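Local structure of ABC transporter periplasmic peptide-binding protein (Pseudoalteromonas, 4QFL) at residues Ala230-Trp233 and Lys234-Val237; Gln199-Leu202 and Phe203-Pro207; Asp318-Lys321 and Ile322-Val326; Glu112-Ala115 and Asp116-Ile119. The protein binds dipeptides such as Ala-Phe in the periplasm and probably delivers them to an ABC transporter for uptake into the cell. All coordinates share one frame; numbering follows the deposited sequence.

Contact 1 of 4, residues Ala230-Trp233 and Lys234-Val237; sequences ADYW and KHEV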
loop_
_atom_site.group_PDB
_atom_site.type_symbol
_atom_site.label_atom_id
_atom_site.label_comp_id
_atom_site.label_asym_id
_atom_site.label_seq_id
_atom_site.Cartn_x
_atom_site.Cartn_y
_atom_site.Cartn_z
ATOM N N ALA A 230 23.090 15.602 -4.793
ATOM C CA ALA A 230 23.533 16.734 -5.615
ATOM C C ALA A 230 23.538 16.423 -7.112
ATOM O O ALA A 230 23.521 17.329 -7.940
ATOM C CB ALA A 230 24.911 17.206 -5.162
ATOM N N ASP A 231 23.549 15.135 -7.443
ATOM C CA ASP A 231 23.646 14.676 -8.827
ATOM C C ASP A 231 22.335 14.139 -9.361
ATOM O O ASP A 231 22.333 13.371 -10.317
ATOM C CB ASP A 231 24.694 13.573 -8.952
ATOM C CG ASP A 231 26.102 14.116 -9.052
ATOM O OD1 ASP A 231 26.328 15.040 -9.870
ATOM O OD2 ASP A 231 26.980 13.624 -8.308
ATOM N N TYR A 232 21.226 14.541 -8.753
ATOM C CA TYR A 232 19.922 14.015 -9.150
ATOM C C TYR A 232 19.510 14.435 -10.567
ATOM O O TYR A 232 19.519 15.609 -10.910
ATOM C CB TYR A 232 18.847 14.403 -8.129
ATOM C CG TYR A 232 17.516 13.754 -8.414
ATOM C CD1 TYR A 232 17.425 12.385 -8.587
ATOM C CD2 TYR A 232 16.357 14.505 -8.511
ATOM C CE1 TYR A 232 16.224 11.779 -8.858
ATOM C CE2 TYR A 232 15.139 13.904 -8.778
ATOM C CZ TYR A 232 15.084 12.537 -8.952
ATOM O OH TYR A 232 13.889 11.911 -9.214
ATOM N N TRP A 233 19.123 13.466 -11.381
ATOM C CA TRP A 233 18.890 13.723 -12.790
ATOM C C TRP A 233 17.705 14.622 -13.044
ATOM O O TRP A 233 17.760 15.487 -13.909
ATOM C CB TRP A 233 18.672 12.416 -13.535
ATOM C CG TRP A 233 17.482 11.644 -13.044
ATOM C CD1 TRP A 233 17.452 10.782 -11.985
ATOM C CD2 TRP A 233 16.157 11.648 -13.592
ATOM N NE1 TRP A 233 16.192 10.253 -11.840
ATOM C CE2 TRP A 233 15.378 10.764 -12.816
ATOM C CE3 TRP A 233 15.552 12.306 -14.667
ATOM C CZ2 TRP A 233 14.035 10.522 -13.074
ATOM C CZ3 TRP A 233 14.211 12.064 -14.921
ATOM C CH2 TRP A 233 13.470 11.174 -14.129
ATOM N N LYS A 234 16.619 14.402 -12.317
ATOM C CA LYS A 234 15.353 15.012 -12.686
ATOM C C LYS A 234 15.320 16.506 -12.399
ATOM O O LYS A 234 14.911 17.297 -13.251
ATOM C CB LYS A 234 14.184 14.315 -12.000
ATOM C CG LYS A 234 12.852 14.916 -12.351
ATOM C CD LYS A 234 11.825 14.667 -11.257
ATOM C CE LYS A 234 11.033 13.426 -11.540
ATOM N NZ LYS A 234 11.931 12.264 -11.776
ATOM N N HIS A 235 15.739 16.895 -11.200
ATOM C CA HIS A 235 15.739 18.305 -10.835
ATOM C C HIS A 235 16.763 18.623 -9.763
ATOM O O HIS A 235 17.353 17.731 -9.174
ATOM C CB HIS A 235 14.336 18.780 -10.412
ATOM C CG HIS A 235 13.750 18.038 -9.246
ATOM N ND1 HIS A 235 14.025 18.367 -7.935
ATOM C CD2 HIS A 235 12.869 17.010 -9.197
ATOM C CE1 HIS A 235 13.359 17.558 -7.129
ATOM N NE2 HIS A 235 12.649 16.728 -7.871
ATOM N N GLU A 236 16.985 19.911 -9.533
ATOM C CA GLU A 236 17.854 20.347 -8.461
ATOM C C GLU A 236 17.084 20.196 -7.160
ATOM O O GLU A 236 16.093 20.873 -6.944
ATOM C CB GLU A 236 18.260 21.806 -8.670
ATOM C CG GLU A 236 19.268 22.302 -7.659
ATOM C CD GLU A 236 20.603 21.589 -7.777
ATOM O OE1 GLU A 236 21.032 21.304 -8.920
ATOM O OE2 GLU A 236 21.223 21.304 -6.730
ATOM N N VAL A 237 17.533 19.291 -6.303
ATOM C CA VAL A 237 16.868 19.044 -5.026
ATOM C C VAL A 237 17.013 20.218 -4.056
ATOM O O VAL A 237 18.106 20.731 -3.841
ATOM C CB VAL A 237 17.401 17.757 -4.375
ATOM C CG1 VAL A 237 16.727 17.512 -3.034
ATOM C CG2 VAL A 237 17.187 16.582 -5.312
#
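Tyr232 and Trp233 both rest against Lys234 in the loop of a beta-hairpin connection between antiparallel paired strands 223-228 and 241-246, a case that shows side chains of a loop packing on one another. The aromatic contacts come first. Tyr232 directs a ring edge at the face of His235 in a T-shaped pair, the centroids of the two rings 5.3 Å apart and their planes at 87°; Tyr232 CE2 is the atom over the imidazole. On the Trp233 side, Lys234 CB sits 3.5 Å from the centroid of the six-membered ring, only 7° off its normal, which makes a CH-pi contact over the face. The same methylene carbon meets the other aromatic too, Lys234 CB lying 3.4 Å from Tyr232 CE2. Apolar packing adds Val237, whose CG2 approaches Tyr232 CD2 at 3.9 Å. The polar contacts gather at the far end of the lysine. Its chain runs out extended and then bends at chi3 (-93°) and again at chi4, which turns the ammonium back toward the tyrosine hydroxyl. Asp62 ties the group to the rest of the protein, its OD1 hydrogen-bonding Tyr232 OH and its OD2 Trp233 NE1, while Glu77 forms a salt bridge with the lysine. With an alanine in place of Trp233, the aliphatic part of Lys234 would probably lose one of the two aromatic surfaces it packs on, and Asp62 OD2 its indole donor. Within the loop itself, the charged end donates one hydrogen bond, from Lys234 NZ to Tyr232 OH at 3.2 Å.

Contact 2 of 4, residues Gln199-Leu202 and Phe203-Pro207; sequences QENL and FDQYP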
loop_
_atom_site.group_PDB
_atom_site.type_symbol
_atom_site.label_atom_id
_atom_site.label_comp_id
_atom_site.label_asym_id
_atom_site.label_seq_id
_atom_site.Cartn_x
_atom_site.Cartn_y
_atom_site.Cartn_z
ATOM N N GLN A 199 28.188 -10.081 1.346
ATOM C CA GLN A 199 27.471 -9.151 2.206
ATOM C C GLN A 199 26.126 -8.791 1.596
ATOM O O GLN A 199 25.604 -7.702 1.815
ATOM C CB GLN A 199 28.282 -7.879 2.401
ATOM C CG GLN A 199 29.641 -8.082 3.023
ATOM C CD GLN A 199 30.456 -6.800 3.004
ATOM O OE1 GLN A 199 30.591 -6.144 1.963
ATOM N NE2 GLN A 199 30.987 -6.426 4.157
ATOM N N GLU A 200 25.588 -9.716 0.817
ATOM C CA GLU A 200 24.256 -9.594 0.251
ATOM C C GLU A 200 23.239 -9.081 1.264
ATOM O O GLU A 200 22.313 -8.358 0.905
ATOM C CB GLU A 200 23.794 -10.952 -0.273
ATOM C CG GLU A 200 24.685 -11.562 -1.342
ATOM C CD GLU A 200 25.865 -12.351 -0.779
ATOM O OE1 GLU A 200 26.011 -12.443 0.456
ATOM O OE2 GLU A 200 26.650 -12.887 -1.587
ATOM N N ASN A 201 23.402 -9.470 2.523
ATOM C CA ASN A 201 22.467 -9.101 3.577
ATOM C C ASN A 201 22.411 -7.605 3.793
ATOM O O ASN A 201 21.545 -7.105 4.505
ATOM C CB ASN A 201 22.864 -9.762 4.893
ATOM C CG ASN A 201 24.149 -9.176 5.479
ATOM O OD1 ASN A 201 25.141 -8.966 4.776
ATOM N ND2 ASN A 201 24.127 -8.894 6.769
ATOM N N LEU A 202 23.354 -6.893 3.190
ATOM C CA LEU A 202 23.463 -5.454 3.378
ATOM C C LEU A 202 22.712 -4.702 2.312
ATOM O O LEU A 202 22.408 -3.530 2.483
ATOM C CB LEU A 202 24.923 -5.030 3.319
ATOM C CG LEU A 202 25.681 -5.029 4.636
ATOM C CD1 LEU A 202 25.186 -6.123 5.575
ATOM C CD2 LEU A 202 27.164 -5.154 4.360
ATOM N N PHE A 203 22.421 -5.381 1.207
ATOM C CA PHE A 203 21.861 -4.728 0.038
ATOM C C PHE A 203 20.571 -3.980 0.348
ATOM O O PHE A 203 20.404 -2.829 -0.048
ATOM C CB PHE A 203 21.656 -5.729 -1.104
ATOM C CG PHE A 203 21.388 -5.080 -2.427
ATOM C CD1 PHE A 203 22.363 -4.342 -3.056
ATOM C CD2 PHE A 203 20.159 -5.208 -3.039
ATOM C CE1 PHE A 203 22.115 -3.733 -4.266
ATOM C CE2 PHE A 203 19.912 -4.599 -4.255
ATOM C CZ PHE A 203 20.894 -3.866 -4.863
ATOM N N ASP A 204 19.670 -4.624 1.078
ATOM C CA ASP A 204 18.364 -4.034 1.362
ATOM C C ASP A 204 18.356 -3.053 2.555
ATOM O O ASP A 204 17.374 -2.340 2.772
ATOM C CB ASP A 204 17.327 -5.147 1.570
ATOM C CG ASP A 204 17.068 -5.947 0.304
ATOM O OD1 ASP A 204 17.169 -5.364 -0.786
ATOM O OD2 ASP A 204 16.769 -7.157 0.391
ATOM N N GLN A 205 19.443 -3.019 3.321
ATOM C CA GLN A 205 19.494 -2.209 4.538
ATOM C C GLN A 205 20.225 -0.900 4.323
ATOM O O GLN A 205 19.902 0.121 4.930
ATOM C CB GLN A 205 20.218 -2.958 5.642
ATOM C CG GLN A 205 19.611 -4.271 6.020
ATOM C CD GLN A 205 20.326 -4.875 7.197
ATOM O OE1 GLN A 205 20.113 -4.463 8.336
ATOM N NE2 GLN A 205 21.203 -5.845 6.931
ATOM N N TYR A 206 21.248 -0.951 3.484
ATOM C CA TYR A 206 22.026 0.224 3.134
ATOM C C TYR A 206 21.864 0.433 1.651
ATOM O O TYR A 206 22.610 -0.108 0.847
ATOM C CB TYR A 206 23.485 0.027 3.509
ATOM C CG TYR A 206 23.653 -0.149 4.980
ATOM C CD1 TYR A 206 23.558 -1.404 5.553
ATOM C CD2 TYR A 206 23.878 0.939 5.807
ATOM C CE1 TYR A 206 23.709 -1.583 6.917
ATOM C CE2 TYR A 206 24.030 0.776 7.172
ATOM C CZ TYR A 206 23.946 -0.494 7.722
ATOM O OH TYR A 206 24.093 -0.686 9.075
ATOM N N PRO A 207 20.858 1.220 1.292
ATOM C CA PRO A 207 20.356 1.296 -0.071
ATOM C C PRO A 207 21.200 2.175 -0.978
ATOM O O PRO A 207 21.865 3.123 -0.526
ATOM C CB PRO A 207 18.977 1.919 0.118
ATOM C CG PRO A 207 19.129 2.779 1.308
ATOM C CD PRO A 207 20.110 2.097 2.211
HETATM O O HOH W 1 19.785 -7.335 1.420
#
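Leu202 O is gripped by two backbone donors in succession, Gln205 N at 3.1 Å and Tyr206 N at 3.0 Å, and so closes a beta turn and an alpha turn together in the loop between helix 188-196 and strand 213-219. The two N-H groups use the oxygen differently: Tyr206 N arrives nearly along the C=O axis, whereas Gln205 N stands well above the carbonyl plane. Two further beta turns come just before, in which Leu202 N bonds to Gln199 O and Phe203 N to Glu200 O, giving helix-like backbone without a regular helix. A side chain that joins this network is Gln205. With CG anti to its carbonyl carbon (chi1 -59°) and the chain extended beyond, its amide reaches back one turn, where NE2 donates to Asn201 O at 2.8 Å. That bond is fairly straight, 165° at the hydrogen, and the oxygen lies close to the plane of the amide. Tyr206 turns a ring edge toward the doubly used oxygen, and its CD1 meets Leu202 CG at 4.3 Å, a loose apolar touch. Phe203 points the other way, against Ala191 and Leu194 of helix 188-196 and the rings of Tyr132 and Tyr190. Asp204, in a salt bridge with Arg124 and hydrogen-bonded to Asn43, fastens the turns to neighbouring parts of the chain. A water completes the backbone pattern: it donates to Glu200 O at 2.8 Å and accepts from Asp204 N at 2.7 Å, giving that carbonyl a second partner beside Phe203 N.

Contact 3 of 4, residues Asp318-Lys321 and Ile322-Val326; sequences DIEK and IMQAV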
loop_
_atom_site.group_PDB
_atom_site.type_symbol
_atom_site.label_atom_id
_atom_site.label_comp_id
_atom_site.label_asym_id
_atom_site.label_seq_id
_atom_site.Cartn_x
_atom_site.Cartn_y
_atom_site.Cartn_z
ATOM N N ASP A 318 -23.392 -0.768 13.590
ATOM C CA ASP A 318 -23.921 0.569 13.373
ATOM C C ASP A 318 -22.945 1.369 12.540
ATOM O O ASP A 318 -22.097 2.075 13.080
ATOM C CB ASP A 318 -24.141 1.278 14.708
ATOM C CG ASP A 318 -25.018 2.519 14.579
ATOM O OD1 ASP A 318 -25.204 3.018 13.445
ATOM O OD2 ASP A 318 -25.527 2.996 15.617
ATOM N N ILE A 319 -23.065 1.258 11.224
ATOM C CA ILE A 319 -22.119 1.905 10.328
ATOM C C ILE A 319 -22.210 3.424 10.423
ATOM O O ILE A 319 -21.210 4.131 10.275
ATOM C CB ILE A 319 -22.316 1.455 8.860
ATOM C CG1 ILE A 319 -21.915 -0.004 8.707
ATOM C CG2 ILE A 319 -21.443 2.276 7.925
ATOM C CD1 ILE A 319 -20.489 -0.262 9.146
ATOM N N GLU A 320 -23.410 3.929 10.677
ATOM C CA GLU A 320 -23.611 5.370 10.664
ATOM C C GLU A 320 -23.019 6.040 11.898
ATOM O O GLU A 320 -22.670 7.220 11.870
ATOM C CB GLU A 320 -25.091 5.708 10.472
ATOM C CG GLU A 320 -25.577 5.492 9.035
ATOM C CD GLU A 320 -24.907 6.441 8.038
ATOM O OE1 GLU A 320 -24.611 7.596 8.424
ATOM O OE2 GLU A 320 -24.672 6.037 6.873
ATOM N N LYS A 321 -22.881 5.271 12.969
ATOM C CA LYS A 321 -22.264 5.758 14.195
ATOM C C LYS A 321 -20.748 5.783 14.046
ATOM O O LYS A 321 -20.067 6.615 14.648
ATOM C CB LYS A 321 -22.658 4.868 15.372
ATOM C CG LYS A 321 -21.885 5.136 16.659
ATOM C CD LYS A 321 -22.165 6.521 17.188
ATOM C CE LYS A 321 -21.571 6.706 18.562
ATOM N NZ LYS A 321 -21.909 8.046 19.114
ATOM N N ILE A 322 -20.228 4.852 13.247
ATOM C CA ILE A 322 -18.806 4.824 12.924
ATOM C C ILE A 322 -18.432 5.985 12.013
ATOM O O ILE A 322 -17.392 6.620 12.201
ATOM C CB ILE A 322 -18.396 3.485 12.285
ATOM C CG1 ILE A 322 -18.336 2.392 13.361
ATOM C CG2 ILE A 322 -17.040 3.614 11.595
ATOM C CD1 ILE A 322 -18.112 1.011 12.818
ATOM N N MET A 323 -19.293 6.281 11.043
ATOM C CA MET A 323 -19.057 7.405 10.129
ATOM C C MET A 323 -18.866 8.724 10.866
ATOM O O MET A 323 -18.215 9.639 10.368
ATOM C CB MET A 323 -20.184 7.524 9.104
ATOM C CG MET A 323 -20.292 6.318 8.168
ATOM S SD MET A 323 -18.697 5.721 7.530
ATOM C CE MET A 323 -18.220 7.015 6.400
ATOM N N GLN A 324 -19.431 8.815 12.060
ATOM C CA GLN A 324 -19.291 10.020 12.858
ATOM C C GLN A 324 -18.240 9.870 13.939
ATOM O O GLN A 324 -17.332 10.681 14.030
ATOM C CB GLN A 324 -20.637 10.446 13.462
ATOM C CG GLN A 324 -21.495 11.293 12.515
ATOM C CD GLN A 324 -21.648 10.655 11.133
ATOM O OE1 GLN A 324 -21.014 11.089 10.165
ATOM N NE2 GLN A 324 -22.493 9.620 11.038
ATOM N N ALA A 325 -18.359 8.837 14.761
ATOM C CA ALA A 325 -17.434 8.664 15.869
ATOM C C ALA A 325 -16.002 8.449 15.411
ATOM O O ALA A 325 -15.082 8.943 16.034
ATOM C CB ALA A 325 -17.881 7.516 16.763
ATOM N N VAL A 326 -15.822 7.691 14.330
ATOM C CA VAL A 326 -14.487 7.367 13.832
ATOM C C VAL A 326 -14.050 8.313 12.733
ATOM O O VAL A 326 -12.999 8.928 12.836
ATOM C CB VAL A 326 -14.382 5.915 13.307
ATOM C CG1 VAL A 326 -12.980 5.637 12.777
ATOM C CG2 VAL A 326 -14.717 4.928 14.414
#
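Helix 319-325 begins at its N-cap, Asp318, whose backbone oxygen takes a weak bond from Ile322 N at 3.4 Å. The aspartate side chain does the capping proper: Lys321 N donates to Asp318 OD1 over 3.3 Å, approaching from above the carboxylate plane, so a first-turn amide, whose backbone bond to Asp318 O is weak, gains a side-chain acceptor. Beyond the cap the regular pattern sets in, with Met323 N bonded to Ile319 O at 3.0 Å and Ala325 N to Lys321 O at 2.8 Å. The side chains follow the same spacing. Lys321 CG lies anti to the backbone N (chi1 170°), and a bend at chi2 then lays the aliphatic chain along the helix until CE comes within 4.2 Å of Ala325 CB. On the buried side, Ile319 CG2 meets Met323 CG at the same 4.2 Å. Glu320 and Gln324 lie alongside each other on the exposed surface, carboxylate and amide 20° from parallel; the carboxylate forms its salt bridge with Arg333. Ile319 and Met323 face strand 500-513 through Tyr501, Ile503 and Ala504, while Ile322 and Ala325 press on Met392 and Leu395 of helix 389-401. Polar residues outward, apolar ones toward strand and helix, and an aspartate at the start: the arrangement is that of a short, N-capped amphipathic helix packed against a beta strand and a second helix.

Contact 4 of 4, residues Glu112-Ala115 and Asp116-Ile119; sequences EFNA and DDVI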
loop_
_atom_site.group_PDB
_atom_site.type_symbol
_atom_site.label_atom_id
_atom_site.label_comp_id
_atom_site.label_asym_id
_atom_site.label_seq_id
_atom_site.Cartn_x
_atom_site.Cartn_y
_atom_site.Cartn_z
ATOM N N GLU A 112 27.159 4.562 -15.026
ATOM C CA GLU A 112 25.819 5.097 -14.849
ATOM C C GLU A 112 24.753 4.029 -15.082
ATOM O O GLU A 112 25.026 2.942 -15.601
ATOM C CB GLU A 112 25.598 6.301 -15.772
ATOM C CG GLU A 112 26.568 7.448 -15.513
ATOM C CD GLU A 112 26.240 8.697 -16.304
ATOM O OE1 GLU A 112 25.475 8.596 -17.283
ATOM O OE2 GLU A 112 26.747 9.783 -15.951
ATOM N N PHE A 113 23.533 4.358 -14.682
ATOM C CA PHE A 113 22.370 3.504 -14.882
ATOM C C PHE A 113 22.195 3.029 -16.334
ATOM O O PHE A 113 22.282 3.818 -17.284
ATOM C CB PHE A 113 21.116 4.244 -14.405
ATOM C CG PHE A 113 19.858 3.708 -14.979
ATOM C CD1 PHE A 113 19.417 2.442 -14.637
ATOM C CD2 PHE A 113 19.112 4.462 -15.866
ATOM C CE1 PHE A 113 18.253 1.933 -15.175
ATOM C CE2 PHE A 113 17.950 3.964 -16.411
ATOM C CZ PHE A 113 17.517 2.693 -16.063
ATOM N N ASN A 114 21.963 1.730 -16.501
ATOM C CA ASN A 114 21.701 1.179 -17.828
ATOM C C ASN A 114 20.807 -0.043 -17.754
ATOM O O ASN A 114 20.278 -0.372 -16.683
ATOM C CB ASN A 114 23.006 0.857 -18.571
ATOM C CG ASN A 114 23.816 -0.223 -17.888
ATOM O OD1 ASN A 114 23.266 -1.147 -17.290
ATOM N ND2 ASN A 114 25.140 -0.106 -17.964
ATOM N N ALA A 115 20.630 -0.699 -18.896
ATOM C CA ALA A 115 19.758 -1.867 -19.012
ATOM C C ALA A 115 20.066 -2.974 -18.003
ATOM O O ALA A 115 19.173 -3.693 -17.574
ATOM C CB ALA A 115 19.815 -2.420 -20.429
ATOM N N ASP A 116 21.339 -3.124 -17.650
ATOM C CA ASP A 116 21.757 -4.162 -16.715
ATOM C C ASP A 116 21.080 -4.029 -15.350
ATOM O O ASP A 116 20.788 -5.029 -14.693
ATOM C CB ASP A 116 23.272 -4.136 -16.544
ATOM C CG ASP A 116 23.997 -4.679 -17.751
ATOM O OD1 ASP A 116 23.366 -5.425 -18.528
ATOM O OD2 ASP A 116 25.201 -4.379 -17.911
ATOM N N ASP A 117 20.843 -2.790 -14.932
ATOM C CA ASP A 117 20.198 -2.503 -13.651
ATOM C C ASP A 117 18.727 -2.881 -13.668
ATOM O O ASP A 117 18.175 -3.364 -12.675
ATOM C CB ASP A 117 20.353 -1.026 -13.324
ATOM C CG ASP A 117 21.805 -0.600 -13.276
ATOM O OD1 ASP A 117 22.554 -1.175 -12.460
ATOM O OD2 ASP A 117 22.195 0.290 -14.065
ATOM N N VAL A 118 18.093 -2.663 -14.813
ATOM C CA VAL A 118 16.692 -3.014 -14.983
ATOM C C VAL A 118 16.539 -4.520 -14.948
ATOM O O VAL A 118 15.687 -5.059 -14.232
ATOM C CB VAL A 118 16.142 -2.452 -16.296
ATOM C CG1 VAL A 118 14.708 -2.907 -16.530
ATOM C CG2 VAL A 118 16.230 -0.928 -16.283
ATOM N N ILE A 119 17.384 -5.204 -15.712
ATOM C CA ILE A 119 17.323 -6.648 -15.773
ATOM C C ILE A 119 17.606 -7.248 -14.405
ATOM O O ILE A 119 16.934 -8.188 -13.993
ATOM C CB ILE A 119 18.262 -7.212 -16.853
ATOM C CG1 ILE A 119 17.906 -6.584 -18.204
ATOM C CG2 ILE A 119 18.112 -8.707 -16.937
ATOM C CD1 ILE A 119 18.995 -6.664 -19.254
HETATM O O HOH W 2 26.971 -2.717 -17.395
#
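Phe113 and Val118 form the tightly packed side of the N-terminus of helix 115-126, a hydrophobic staple beside the capping box of Asn114 and Asp117. The ring edge of Phe113 receives Val118 CG2 at 3.7 Å from CE1, and both side chains also pack on Leu95 of strand 90-95. Close by, the buried carboxylate of Asp117 returns to the residue before the helix: Asn114 N donates to OD2 at 2.8 Å, nearly straight at 167° and almost in line with the C-O bond. Asn114 answers with its side chain. CG takes the crowded position between backbone N and carbonyl carbon (chi1 64°), which brings OD1 within 2.8 Å of Asp116 N. The looser side is the wet one, where a water bridges Asn114 ND2 and Asp116 OD2 across an amide and a carboxylate set nearly perpendicular. Were Asn114 an alanine, Asp116 N would probably be left without its capping acceptor, and the water without its amide donor. Asp117 is further paired with Arg111, and Asp116 with Arg157. Two carboxylates beside the first amides of a helix would be expected to interact favourably with its N-terminal dipole, and the arginines probably help keep both of them ionised.

Along the chain the order is contact 4, contact 2, contact 1, contact 3. The first three cluster on one side of the molecule: the centre of contact 4 lies about 18 Å from that of contact 2 and 19 Å from that of contact 1, with none of them touching. Contact 4 starts a helix laid on the four-stranded antiparallel sheet, whereas contacts 1 and 2 are loops that lean on adjacent residues, Asp62 and Tyr61. Contact 3 stands 45 to 50 Å from the others, centre to centre, on strand 500-513 and helix 389-401. None contains a residue of the dipeptide pocket, which is consistent with all four belonging to the framework around it.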